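EmGH1 (Erythrobacter marinus, PDB 5Z87) is a beta-glucosidase of glycoside hydrolase family 3, hydrolysing beta-glucosidic bonds to release glucose. Local coordinates at the interface of chains A and B. Sequence-based numbering; all coordinates share one arbitrary frame. Chains: chain A/B, EmGH1.

The interface of chains A and B. Residues chain A 635, 650-652, 654, 656; chain B 547, 549, 551, 553.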
# COMPACT_ATOMS: atom_id res chain seq x y z
N GLN A 635 -4.95 8.04 4.86
CA GLN A 635 -6.09 7.37 4.26
C GLN A 635 -5.79 6.77 2.89
O GLN A 635 -6.71 6.30 2.21
CB GLN A 635 -7.27 8.36 4.17
CG GLN A 635 -7.47 9.17 5.45
CD GLN A 635 -8.81 9.85 5.54
OE1 GLN A 635 -9.49 10.05 4.54
NE2 GLN A 635 -9.22 10.18 6.75
N ASN A 650 -14.39 2.82 7.69
CA ASN A 650 -13.83 4.17 7.80
C ASN A 650 -12.90 4.27 9.01
O ASN A 650 -12.83 3.38 9.85
CB ASN A 650 -14.96 5.19 7.89
CG ASN A 650 -15.83 5.18 6.67
OD1 ASN A 650 -15.33 5.32 5.55
ND2 ASN A 650 -17.13 4.99 6.86
N TYR A 651 -12.17 5.38 9.06
CA TYR A 651 -11.14 5.59 10.07
C TYR A 651 -11.76 6.16 11.34
O TYR A 651 -12.66 7.00 11.29
CB TYR A 651 -10.05 6.53 9.53
CG TYR A 651 -9.24 5.91 8.42
CD1 TYR A 651 -8.27 4.96 8.69
CD2 TYR A 651 -9.46 6.27 7.09
CE1 TYR A 651 -7.52 4.39 7.68
CE2 TYR A 651 -8.73 5.71 6.07
CZ TYR A 651 -7.76 4.76 6.36
OH TYR A 651 -7.03 4.19 5.34
N VAL A 652 -11.27 5.69 12.48
CA VAL A 652 -11.86 6.06 13.76
C VAL A 652 -11.64 7.55 14.01
O VAL A 652 -10.54 8.08 13.77
CB VAL A 652 -11.32 5.18 14.89
CG1 VAL A 652 -9.87 5.51 15.21
CG2 VAL A 652 -12.18 5.31 16.15
N SER A 654 -12.36 10.17 12.41
CA SER A 654 -11.79 10.92 11.29
C SER A 654 -12.69 10.84 10.07
O SER A 654 -13.05 9.74 9.62
CB SER A 654 -10.39 10.40 10.96
OG SER A 654 -9.78 11.19 9.96
N SER A 656 -13.60 10.28 6.69
CA SER A 656 -12.93 9.39 5.74
C SER A 656 -13.43 9.58 4.32
O SER A 656 -13.05 8.79 3.43
CB SER A 656 -13.11 7.93 6.17
OG SER A 656 -12.53 7.70 7.43
N ASP B 547 -21.59 1.43 10.85
CA ASP B 547 -20.37 2.15 10.50
C ASP B 547 -19.40 1.97 11.65
O ASP B 547 -18.96 2.93 12.29
CB ASP B 547 -20.66 3.64 10.22
CG ASP B 547 -19.43 4.41 9.74
OD1 ASP B 547 -18.63 3.84 8.97
OD2 ASP B 547 -19.30 5.61 10.06
N ARG B 549 -15.91 1.30 13.44
CA ARG B 549 -14.59 1.81 13.09
C ARG B 549 -13.54 1.38 14.11
O ARG B 549 -13.81 1.31 15.31
CB ARG B 549 -14.56 3.34 13.02
CG ARG B 549 -15.61 3.93 12.13
CD ARG B 549 -15.33 5.39 11.86
NE ARG B 549 -16.41 5.98 11.09
CZ ARG B 549 -16.28 7.07 10.34
NH1 ARG B 549 -17.34 7.52 9.68
NH2 ARG B 549 -15.11 7.70 10.25
N ASP B 551 -9.75 1.35 12.71
CA ASP B 551 -8.46 1.64 12.08
C ASP B 551 -8.18 3.14 12.12
O ASP B 551 -9.11 3.96 12.09
CB ASP B 551 -8.46 1.11 10.63
CG ASP B 551 -9.12 -0.29 10.52
OD1 ASP B 551 -8.64 -1.24 11.19
OD2 ASP B 551 -10.14 -0.42 9.81
N ASP B 553 -5.89 6.65 10.75
CA ASP B 553 -5.14 7.25 9.65
C ASP B 553 -3.98 8.09 10.16
O ASP B 553 -3.52 9.00 9.47
CB ASP B 553 -6.05 8.08 8.75
CG ASP B 553 -6.78 9.18 9.51
OD1 ASP B 553 -6.57 9.30 10.74
OD2 ASP B 553 -7.58 9.91 8.88
O HOH W 1 -16.68 1.86 9.15
O HOH W 2 -12.04 1.08 10.72
O HOH W 3 -8.14 7.84 12.48
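B:Arg549 reaches across the interface of chains A and B along the 650-654 loop of chain A, its chain extended from CG to NE. CB packs near the CA of A:Val652 and, with CG, beside the carbonyl oxygen of A:Asn650; CD passes the carbonyl of A:Tyr651. The guanidinium then lies flat under CB of A:Asn650, which sits over its centre 3.3 Å above the plane. At the tip, NH2 donates, in the plane of the guanidinium, to O of A:Tyr651 (2.8 Å, 164° at H), tilted from the carbonyl plane, and weakly to O of A:Ser654. NE and NH1 both turn to one carboxylate oxygen, OD2 of B:Asp547, and B:Arg549 NH1 forms a 2.8 Å salt bridge on the syn lone pair of B:Asp547 OD2; this grip from its own chain helps fix the rotation of the guanidinium. The other oxygen, OD1, accepts a hydrogen bond from ND2 of A:Asn650 on the syn side, tilted out of the carboxylate plane, and water 1 links it to the backbone N of A:Asn650. Between the backbones, A:Val652 N donates to B:Asp551 O (2.8 Å), part of a parallel beta bridge that pairs A:Tyr651 with B:Asp551, and water 2 joins A:Asn650 O to N and OD2 of B:Asp551. Farther along, CG of B:Asp553 sits between its own backbone N and carbonyl carbon (chi1 58°), where OD2 accepts A:Gln635 NE2 on the anti lone pair (2.7 Å) and A:Ser654 OG on the syn side, tilted out of the carboxylate plane (2.8 Å). Its CB rests over the rim of one face of the A:Tyr651 ring. Water 3 bridges A:Val652 O to B:Asp553. Repeated by the two-fold axis, this mostly polar clasp probably helps hold two EmGH1 copies together, though the structure alone does not show whether EmGH1 is a dimer in solution.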